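Local structure of yeast glycogen phosphorylase (Saccharomyces cerevisiae, 1YGP) at residues D433-F438 / I456-E461; S534-D539 / T552-Y557; I623-A628 / R644-K649. The protein belongs to the carbohydrate phosphorylases, an enzyme family of the GT-B clan, and holds pyridoxal-5'-phosphate in its interior. All coordinates share one frame; numbering follows the deposited sequence.

Interaction 1: residues D433-F438 / I456-E461; sequences DINWFF and ISIIEE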
loop_
_atom_site.group_PDB
_atom_site.type_symbol
_atom_site.label_atom_id
_atom_site.label_comp_id
_atom_site.label_asym_id
_atom_site.label_seq_id
_atom_site.Cartn_x
_atom_site.Cartn_y
_atom_site.Cartn_z
ATOM N N ASP A 433 -30.645 29.653 3.394
ATOM C CA ASP A 433 -31.353 29.948 4.633
ATOM C C ASP A 433 -30.551 30.743 5.644
ATOM O O ASP A 433 -31.021 31.771 6.141
ATOM C CB ASP A 433 -31.797 28.675 5.314
ATOM C CG ASP A 433 -33.067 28.030 4.773
ATOM O OD1 ASP A 433 -33.517 28.331 3.663
ATOM O OD2 ASP A 433 -33.603 27.193 5.494
ATOM N N ILE A 434 -29.325 30.288 5.909
ATOM C CA ILE A 434 -28.382 30.930 6.813
ATOM C C ILE A 434 -28.242 32.403 6.426
ATOM O O ILE A 434 -28.412 33.308 7.250
ATOM C CB ILE A 434 -27.045 30.112 6.702
ATOM C CG1 ILE A 434 -27.179 28.810 7.516
ATOM C CG2 ILE A 434 -25.845 30.949 7.169
ATOM C CD1 ILE A 434 -26.029 27.780 7.375
ATOM N N ASN A 435 -28.006 32.661 5.137
ATOM C CA ASN A 435 -27.819 34.013 4.622
ATOM C C ASN A 435 -29.064 34.858 4.798
ATOM O O ASN A 435 -28.956 36.051 5.088
ATOM C CB ASN A 435 -27.476 34.005 3.132
ATOM C CG ASN A 435 -27.091 35.388 2.622
ATOM O OD1 ASN A 435 -26.112 35.975 3.048
ATOM N ND2 ASN A 435 -27.740 36.013 1.665
ATOM N N TRP A 436 -30.244 34.240 4.665
ATOM C CA TRP A 436 -31.508 34.950 4.744
ATOM C C TRP A 436 -31.695 35.546 6.114
ATOM O O TRP A 436 -31.856 36.763 6.246
ATOM C CB TRP A 436 -32.704 34.030 4.463
ATOM C CG TRP A 436 -34.015 34.796 4.472
ATOM C CD1 TRP A 436 -34.856 34.670 5.543
ATOM C CD2 TRP A 436 -34.479 35.661 3.502
ATOM N NE1 TRP A 436 -35.861 35.464 5.264
ATOM C CE2 TRP A 436 -35.695 36.069 4.074
ATOM C CE3 TRP A 436 -34.103 36.166 2.255
ATOM C CZ2 TRP A 436 -36.539 36.972 3.414
ATOM C CZ3 TRP A 436 -34.942 37.070 1.590
ATOM C CH2 TRP A 436 -36.152 37.468 2.165
ATOM N N PHE A 437 -31.667 34.710 7.137
ATOM C CA PHE A 437 -31.847 35.237 8.461
ATOM C C PHE A 437 -30.738 36.236 8.814
ATOM O O PHE A 437 -31.032 37.267 9.423
ATOM C CB PHE A 437 -31.879 34.075 9.422
ATOM C CG PHE A 437 -33.035 33.119 9.160
ATOM C CD1 PHE A 437 -34.352 33.572 9.169
ATOM C CD2 PHE A 437 -32.775 31.769 8.924
ATOM C CE1 PHE A 437 -35.392 32.669 8.943
ATOM C CE2 PHE A 437 -33.824 30.879 8.700
ATOM C CZ PHE A 437 -35.131 31.327 8.709
ATOM N N PHE A 438 -29.474 36.036 8.405
ATOM C CA PHE A 438 -28.379 36.963 8.708
ATOM C C PHE A 438 -28.712 38.322 8.113
ATOM O O PHE A 438 -28.657 39.330 8.812
ATOM C CB PHE A 438 -27.055 36.434 8.117
ATOM C CG PHE A 438 -25.916 37.437 8.117
ATOM C CD1 PHE A 438 -25.366 37.911 9.311
ATOM C CD2 PHE A 438 -25.416 37.903 6.901
ATOM C CE1 PHE A 438 -24.324 38.850 9.284
ATOM C CE2 PHE A 438 -24.373 38.845 6.875
ATOM C CZ PHE A 438 -23.827 39.320 8.067
ATOM N N ILE A 456 -22.322 42.800 2.603
ATOM C CA ILE A 456 -22.086 41.875 3.684
ATOM C C ILE A 456 -22.673 40.503 3.348
ATOM O O ILE A 456 -22.450 39.559 4.111
ATOM C CB ILE A 456 -22.695 42.589 4.958
ATOM C CG1 ILE A 456 -21.889 42.171 6.167
ATOM C CG2 ILE A 456 -24.182 42.257 5.179
ATOM C CD1 ILE A 456 -22.277 42.884 7.476
ATOM N N SER A 457 -23.405 40.333 2.244
ATOM C CA SER A 457 -24.055 39.067 1.955
ATOM C C SER A 457 -23.089 37.938 1.675
ATOM O O SER A 457 -22.026 38.127 1.095
ATOM C CB SER A 457 -24.973 39.181 0.745
ATOM O OG SER A 457 -25.723 38.006 0.419
ATOM N N ILE A 458 -23.521 36.737 2.069
ATOM C CA ILE A 458 -22.784 35.525 1.805
ATOM C C ILE A 458 -22.956 35.231 0.326
ATOM O O ILE A 458 -21.979 34.800 -0.278
ATOM C CB ILE A 458 -23.325 34.364 2.666
ATOM C CG1 ILE A 458 -23.052 34.629 4.138
ATOM C CG2 ILE A 458 -22.659 33.063 2.260
ATOM C CD1 ILE A 458 -23.741 33.605 5.072
ATOM N N ILE A 459 -24.100 35.412 -0.337
ATOM C CA ILE A 459 -24.138 35.125 -1.768
ATOM C C ILE A 459 -23.825 36.420 -2.500
ATOM O O ILE A 459 -24.505 37.437 -2.297
ATOM C CB ILE A 459 -25.524 34.586 -2.223
ATOM C CG1 ILE A 459 -25.658 33.123 -1.904
ATOM C CG2 ILE A 459 -25.661 34.643 -3.734
ATOM C CD1 ILE A 459 -25.763 32.728 -0.428
ATOM N N GLU A 460 -22.770 36.368 -3.319
ATOM C CA GLU A 460 -22.314 37.467 -4.156
ATOM C C GLU A 460 -23.086 37.377 -5.448
ATOM O O GLU A 460 -22.952 36.399 -6.186
ATOM C CB GLU A 460 -20.827 37.353 -4.476
ATOM C CG GLU A 460 -20.266 38.439 -5.383
ATOM C CD GLU A 460 -18.756 38.374 -5.557
ATOM O OE1 GLU A 460 -18.051 38.876 -4.684
ATOM O OE2 GLU A 460 -18.276 37.836 -6.556
ATOM N N GLU A 461 -23.881 38.410 -5.711
ATOM C CA GLU A 461 -24.709 38.478 -6.903
ATOM C C GLU A 461 -23.784 38.990 -7.997
ATOM O O GLU A 461 -23.570 40.200 -8.082
ATOM C CB GLU A 461 -25.847 39.457 -6.682
ATOM C CG GLU A 461 -26.591 39.340 -5.364
ATOM C CD GLU A 461 -27.378 38.056 -5.123
ATOM O OE1 GLU A 461 -28.081 37.591 -6.021
ATOM O OE2 GLU A 461 -27.311 37.541 -4.009
#

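Interaction 2: residues S534-D539 / T552-Y557; sequences SETLND and TQLEKY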
loop_
_atom_site.group_PDB
_atom_site.type_symbol
_atom_site.label_atom_id
_atom_site.label_comp_id
_atom_site.label_asym_id
_atom_site.label_seq_id
_atom_site.Cartn_x
_atom_site.Cartn_y
_atom_site.Cartn_z
ATOM N N SER A 534 21.673 24.852 27.805
ATOM C CA SER A 534 21.487 24.041 29.000
ATOM C C SER A 534 22.739 24.099 29.857
ATOM O O SER A 534 22.659 24.002 31.081
ATOM C CB SER A 534 21.227 22.587 28.654
ATOM N N GLU A 535 23.900 24.299 29.244
ATOM C CA GLU A 535 25.147 24.477 29.955
ATOM C C GLU A 535 25.178 25.865 30.590
ATOM O O GLU A 535 25.195 25.967 31.816
ATOM C CB GLU A 535 26.301 24.344 28.996
ATOM C CG GLU A 535 27.335 23.335 29.425
ATOM C CD GLU A 535 27.781 22.474 28.251
ATOM O OE1 GLU A 535 28.449 22.973 27.339
ATOM O OE2 GLU A 535 27.435 21.295 28.247
ATOM N N THR A 536 25.064 26.958 29.842
ATOM C CA THR A 536 25.281 28.274 30.412
ATOM C C THR A 536 24.248 28.661 31.449
ATOM O O THR A 536 24.572 29.138 32.544
ATOM C CB THR A 536 25.326 29.293 29.271
ATOM O OG1 THR A 536 24.082 29.259 28.592
ATOM C CG2 THR A 536 26.453 28.968 28.301
ATOM N N LEU A 537 22.995 28.384 31.117
ATOM C CA LEU A 537 21.942 28.695 32.035
ATOM C C LEU A 537 21.805 27.627 33.096
ATOM O O LEU A 537 20.953 27.767 33.974
ATOM C CB LEU A 537 20.658 28.881 31.236
ATOM C CG LEU A 537 20.231 30.324 30.959
ATOM C CD1 LEU A 537 21.358 31.137 30.338
ATOM C CD2 LEU A 537 19.033 30.287 30.035
ATOM N N ASN A 538 22.632 26.568 33.062
ATOM C CA ASN A 538 22.641 25.494 34.063
ATOM C C ASN A 538 21.271 24.853 34.231
ATOM O O ASN A 538 20.709 24.733 35.330
ATOM C CB ASN A 538 23.114 26.042 35.419
ATOM C CG ASN A 538 23.526 24.998 36.450
ATOM O OD1 ASN A 538 24.546 25.185 37.107
ATOM N ND2 ASN A 538 22.851 23.896 36.757
ATOM N N ASP A 539 20.706 24.392 33.123
ATOM C CA ASP A 539 19.400 23.779 33.152
ATOM C C ASP A 539 19.402 22.391 32.512
ATOM O O ASP A 539 18.854 22.201 31.429
ATOM C CB ASP A 539 18.465 24.758 32.458
ATOM C CG ASP A 539 17.000 24.368 32.413
ATOM O OD1 ASP A 539 16.581 23.456 33.127
ATOM O OD2 ASP A 539 16.279 24.992 31.643
ATOM N N THR A 552 15.925 34.955 28.436
ATOM C CA THR A 552 16.391 36.327 28.582
ATOM C C THR A 552 17.654 36.421 29.451
ATOM O O THR A 552 18.444 37.362 29.330
ATOM C CB THR A 552 15.257 37.191 29.172
ATOM O OG1 THR A 552 14.569 36.428 30.161
ATOM C CG2 THR A 552 14.292 37.633 28.112
ATOM N N GLN A 553 17.933 35.408 30.284
ATOM C CA GLN A 553 19.142 35.348 31.089
ATOM C C GLN A 553 20.369 35.338 30.193
ATOM O O GLN A 553 21.428 35.820 30.612
ATOM C CB GLN A 553 19.159 34.097 31.944
ATOM C CG GLN A 553 20.310 34.042 32.959
ATOM C CD GLN A 553 20.426 32.728 33.736
ATOM O OE1 GLN A 553 19.431 32.122 34.142
ATOM N NE2 GLN A 553 21.633 32.224 33.991
ATOM N N LEU A 554 20.275 34.878 28.942
ATOM C CA LEU A 554 21.432 34.863 28.065
ATOM C C LEU A 554 21.983 36.274 27.861
ATOM O O LEU A 554 23.192 36.455 27.688
ATOM C CB LEU A 554 21.047 34.245 26.724
ATOM C CG LEU A 554 20.698 32.756 26.687
ATOM C CD1 LEU A 554 19.908 32.486 25.423
ATOM C CD2 LEU A 554 21.954 31.892 26.732
ATOM N N GLU A 555 21.143 37.306 28.002
ATOM C CA GLU A 555 21.563 38.693 27.855
ATOM C C GLU A 555 22.707 39.118 28.764
ATOM O O GLU A 555 23.529 39.957 28.391
ATOM C CB GLU A 555 20.408 39.645 28.138
ATOM N N LYS A 556 22.795 38.516 29.952
ATOM C CA LYS A 556 23.877 38.811 30.874
ATOM C C LYS A 556 25.231 38.442 30.254
ATOM O O LYS A 556 26.194 39.220 30.214
ATOM C CB LYS A 556 23.658 38.012 32.145
ATOM N N TYR A 557 25.252 37.279 29.611
ATOM C CA TYR A 557 26.470 36.720 29.068
ATOM C C TYR A 557 26.798 37.321 27.720
ATOM O O TYR A 557 27.776 36.893 27.095
ATOM C CB TYR A 557 26.352 35.199 28.914
ATOM C CG TYR A 557 25.915 34.464 30.174
ATOM C CD1 TYR A 557 24.555 34.468 30.514
ATOM C CD2 TYR A 557 26.839 33.794 30.984
ATOM C CE1 TYR A 557 24.108 33.816 31.656
ATOM C CE2 TYR A 557 26.390 33.130 32.134
ATOM C CZ TYR A 557 25.025 33.149 32.461
ATOM O OH TYR A 557 24.544 32.521 33.599
#

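Interaction 3: residues I623-A628 / R644-K649; sequences IYRYLA and RKYPRK. Unlike the reference sequence in segment 644-649: Arg644 (reference Lys).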
loop_
_atom_site.group_PDB
_atom_site.type_symbol
_atom_site.label_atom_id
_atom_site.label_comp_id
_atom_site.label_asym_id
_atom_site.label_seq_id
_atom_site.Cartn_x
_atom_site.Cartn_y
_atom_site.Cartn_z
ATOM N N ILE A 623 23.361 39.589 -8.994
ATOM C CA ILE A 623 23.960 39.988 -10.254
ATOM C C ILE A 623 24.602 41.353 -10.098
ATOM O O ILE A 623 25.771 41.444 -10.474
ATOM C CB ILE A 623 22.927 40.044 -11.389
ATOM C CG1 ILE A 623 22.287 38.680 -11.619
ATOM C CG2 ILE A 623 23.636 40.460 -12.667
ATOM C CD1 ILE A 623 21.119 38.724 -12.615
ATOM N N TYR A 624 23.952 42.369 -9.506
ATOM C CA TYR A 624 24.562 43.681 -9.302
ATOM C C TYR A 624 25.927 43.548 -8.639
ATOM O O TYR A 624 26.913 44.037 -9.197
ATOM C CB TYR A 624 23.684 44.602 -8.420
ATOM C CG TYR A 624 24.427 45.881 -8.012
ATOM C CD1 TYR A 624 24.568 46.938 -8.918
ATOM C CD2 TYR A 624 25.060 45.942 -6.759
ATOM C CE1 TYR A 624 25.353 48.038 -8.573
ATOM C CE2 TYR A 624 25.845 47.035 -6.414
ATOM C CZ TYR A 624 25.986 48.077 -7.326
ATOM O OH TYR A 624 26.761 49.166 -6.973
ATOM N N ARG A 625 26.018 42.917 -7.474
ATOM C CA ARG A 625 27.279 42.761 -6.792
ATOM C C ARG A 625 28.264 42.103 -7.746
ATOM O O ARG A 625 29.311 42.700 -7.971
ATOM C CB ARG A 625 27.078 41.906 -5.548
ATOM C CG ARG A 625 28.377 41.606 -4.802
ATOM C CD ARG A 625 28.163 40.554 -3.739
ATOM N NE ARG A 625 28.126 41.112 -2.398
ATOM C CZ ARG A 625 29.033 40.716 -1.496
ATOM N NH1 ARG A 625 29.990 39.821 -1.813
ATOM N NH2 ARG A 625 28.955 41.170 -0.248
ATOM N N TYR A 626 27.942 40.981 -8.395
ATOM C CA TYR A 626 28.845 40.300 -9.321
ATOM C C TYR A 626 29.382 41.228 -10.423
ATOM O O TYR A 626 30.588 41.276 -10.704
ATOM C CB TYR A 626 28.119 39.124 -9.966
ATOM C CG TYR A 626 28.964 38.358 -10.963
ATOM C CD1 TYR A 626 30.095 37.662 -10.525
ATOM C CD2 TYR A 626 28.586 38.318 -12.309
ATOM C CE1 TYR A 626 30.848 36.912 -11.435
ATOM C CE2 TYR A 626 29.333 37.569 -13.223
ATOM C CZ TYR A 626 30.458 36.868 -12.779
ATOM O OH TYR A 626 31.182 36.092 -13.669
ATOM N N LEU A 627 28.491 41.993 -11.043
ATOM C CA LEU A 627 28.871 42.946 -12.069
ATOM C C LEU A 627 29.818 44.012 -11.526
ATOM O O LEU A 627 30.800 44.381 -12.178
ATOM C CB LEU A 627 27.599 43.570 -12.627
ATOM C CG LEU A 627 27.254 43.287 -14.080
ATOM C CD1 LEU A 627 27.726 41.908 -14.552
ATOM C CD2 LEU A 627 25.756 43.456 -14.181
ATOM N N ALA A 628 29.574 44.462 -10.307
ATOM C CA ALA A 628 30.433 45.423 -9.665
ATOM C C ALA A 628 31.812 44.816 -9.373
ATOM O O ALA A 628 32.844 45.439 -9.633
ATOM C CB ALA A 628 29.766 45.864 -8.380
ATOM N N ARG A 644 37.800 43.409 -0.131
ATOM C CA ARG A 644 37.580 44.364 0.946
ATOM C C ARG A 644 36.238 45.061 0.779
ATOM O O ARG A 644 35.600 45.385 1.779
ATOM C CB ARG A 644 38.676 45.440 0.971
ATOM N N LYS A 645 35.797 45.306 -0.456
ATOM C CA LYS A 645 34.510 45.941 -0.691
ATOM C C LYS A 645 33.318 44.993 -0.762
ATOM O O LYS A 645 32.209 45.343 -0.349
ATOM C CB LYS A 645 34.526 46.742 -1.990
ATOM C CG LYS A 645 34.840 48.208 -1.758
ATOM C CD LYS A 645 34.131 49.075 -2.799
ATOM C CE LYS A 645 32.591 48.940 -2.779
ATOM N NZ LYS A 645 31.970 49.385 -1.535
ATOM N N TYR A 646 33.499 43.809 -1.342
ATOM C CA TYR A 646 32.432 42.840 -1.511
ATOM C C TYR A 646 32.993 41.572 -0.907
ATOM O O TYR A 646 33.674 40.797 -1.582
ATOM C CB TYR A 646 32.110 42.611 -2.997
ATOM C CG TYR A 646 31.658 43.861 -3.718
ATOM C CD1 TYR A 646 30.406 44.397 -3.428
ATOM C CD2 TYR A 646 32.505 44.500 -4.625
ATOM C CE1 TYR A 646 29.996 45.579 -4.037
ATOM C CE2 TYR A 646 32.099 45.686 -5.238
ATOM C CZ TYR A 646 30.843 46.218 -4.936
ATOM O OH TYR A 646 30.425 47.399 -5.522
ATOM N N PRO A 647 32.816 41.315 0.377
ATOM C CA PRO A 647 33.405 40.152 1.004
ATOM C C PRO A 647 32.619 38.855 0.748
ATOM O O PRO A 647 31.429 38.880 0.425
ATOM C CB PRO A 647 33.488 40.583 2.454
ATOM C CG PRO A 647 33.125 42.054 2.492
ATOM C CD PRO A 647 32.154 42.172 1.343
ATOM N N ARG A 648 33.312 37.739 1.029
ATOM C CA ARG A 648 32.877 36.349 0.884
ATOM C C ARG A 648 31.497 35.986 1.447
ATOM O O ARG A 648 31.237 36.053 2.663
ATOM C CB ARG A 648 33.993 35.525 1.508
ATOM C CG ARG A 648 33.928 34.042 1.242
ATOM C CD ARG A 648 35.271 33.383 1.520
ATOM N NE ARG A 648 36.128 33.384 0.339
ATOM C CZ ARG A 648 37.206 34.165 0.213
ATOM N NH1 ARG A 648 37.587 35.020 1.174
ATOM N NH2 ARG A 648 37.904 34.090 -0.922
ATOM N N LYS A 649 30.640 35.557 0.517
ATOM C CA LYS A 649 29.221 35.331 0.732
ATOM C C LYS A 649 28.806 34.086 -0.043
ATOM O O LYS A 649 29.457 33.701 -1.024
ATOM C CB LYS A 649 28.465 36.539 0.197
ATOM C CG LYS A 649 27.021 36.819 0.567
ATOM C CD LYS A 649 26.553 37.866 -0.424
ATOM C CE LYS A 649 25.287 38.640 -0.015
ATOM N NZ LYS A 649 25.481 39.596 1.071
#

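Interaction 1: residues D433-F438 / I456-E461
Asn435 lays its carboxamide against the backbone turn of Ser457 and Ile458, a worked example of how one polar side chain can join a helix to a loop inside a buried interface. With CG anti to the backbone N (chi1 -172°), the amide is carried off the helix and uses both of its ends. Asn435 OD1 accepts the Ile458 N-H at 2.9 Å, the donor standing above the carbonyl plane of the amide, and Asn435 ND2 donates to Ser457 OG at 3.1 Å, a bond bent to 145°. The serine hydroxyl passes the chain of bonds on: Ser457 OG donates to Ile459 O at 3.0 Å, which ties the loop to the start of its strand. Two bonds thus fix the rotation of the Asn435 amide, and each end of the buried amide has a protein partner.

Apolar contacts lie around this polar centre. Ile434 CG2 meets Ile458 CD1 at 4.0 Å, while the aliphatic chain of Ile458 runs past Asn435 in the opposite direction. At the far end, Phe438 crosses Ile456 at about a right angle. Phe438 CE2 reaches Ile456 CG2 at 3.8 Å, and Ile456 O lies at the edge of the same ring, near its plane.

Helix 389-399 packs against Ile434, and helix 498-504 covers Phe438 and Ile456, with Phe503 set edge-to-face on the Phe438 ring. Strand 459-460 is an outermost strand of a small antiparallel sheet beside strand 467-469, so the contact joins the edge of that sheet to helix 425-445.

Interaction 2: residues S534-D539 / T552-Y557
Leu537 and Gln553 slide past each other in opposite directions, and the other contacts are arranged around this pair. The leucine lies over the carboxamide rather than at one end of it: Leu537 CG is 3.7 Å from Gln553 CD, and OE1 and NE2 of the same amide are almost equally near. Gln553 CG is anti to the backbone N (chi1 -172°), and the extended chain beyond it brings the amide to the leucine. The amide is also held from its own side, since Gln553 NE2 donates to Tyr557 OH at 3.0 Å with the oxygen in the amide plane. That bond runs within residues 552-557, from Gln553 to the tyrosine four positions on, and links two side chains that both touch Leu537.

Leu537 CD1 is the branch that makes the further contacts. Leu537 CD1 meets Leu554 CD2 at 3.7 Å, the two leucines crossing at about a right angle, and comes within 4.1 Å of Tyr557 CE1, approaching that ring obliquely. Thr536 lies across Leu554 in the same perpendicular way, Thr536 OG1 being 3.9 Å from Leu554 CD2. That hydroxyl is bonded back to Leu532 O in its own helix.

Leu537 sits where helix 527-536 ends, in a Schellman motif: Asn538 has positive phi, and the backbone N of Asn538 and of Asp539 bond back to Glu535 O and Ser534 O, respectively. Leu554, the buried member of the contact, also packs on Phe563 of helix 562-584 and Val850 of helix 842-856.

The chemistry is that of a surface seam. Apolar carbons meet at Leu554, while the more exposed Gln553 and Tyr557, bonded to each other, meet the leucine through amide and ring, consistent with a place at the surface.

Interaction 3: residues I623-A628 / R644-K649
In the beta-alpha-beta crossover that leads from strand 601-606 to its parallel neighbour 649-654, Arg625 of helix 615-634 reaches across to Tyr646, Pro647 and Lys649, where the chain returns to the sheet. The arginine leaves the helix with CG anti to the backbone N (chi1 176°) and bends at chi3. Arg625 NH1 donates to Pro647 O at 2.8 Å; the oxygen lies in the guanidinium plane, and NH2 adds a weak second bond to it. The flat group is sandwiched between aliphatic carbons, with Tyr646 CB over one face toward the rim and Lys649 CD over the centre of the opposite face, 3.9 Å above the plane. The Tyr646 side chain runs past the arginine in the opposite direction, its ring plane 63° from the guanidinium, with Tyr646 CD1 3.7 Å from Arg625 CG and Tyr646 CZ 3.6 Å from Ala628 CB.

Arg625 NH2 and Lys649 NZ come within 4.0 Å of each other. Asp835 of helix 820-840 forms a salt bridge with that arginine nitrogen and a long, weak ion pair with the lysine, which probably eases the repulsion. Beta-alpha-beta crossovers of this kind build the Rossmann-like parallel sheets of GT-B proteins.

The three contacts follow one another along the chain without touching; interactions 1 and 2 lie on opposite sides of its centre, about 56 Å apart between contact centres. Interaction 1 is wholly buried, interaction 3 partly so, and interaction 2 lies at the surface. Their chemistry follows: a neutral amide and hydroxyl bond the buried loop of interaction 1, a charged guanidinium bonds a carbonyl in interaction 3, and interaction 2 is mainly apolar across the segments, its hydrogen-bonded side chains both belonging to residues 552-557. Interactions 1 and 3 each join a helix to the approach of a strand, in an antiparallel and a parallel sheet respectively, whereas interaction 2 joins a helix end to a 3-10 turn.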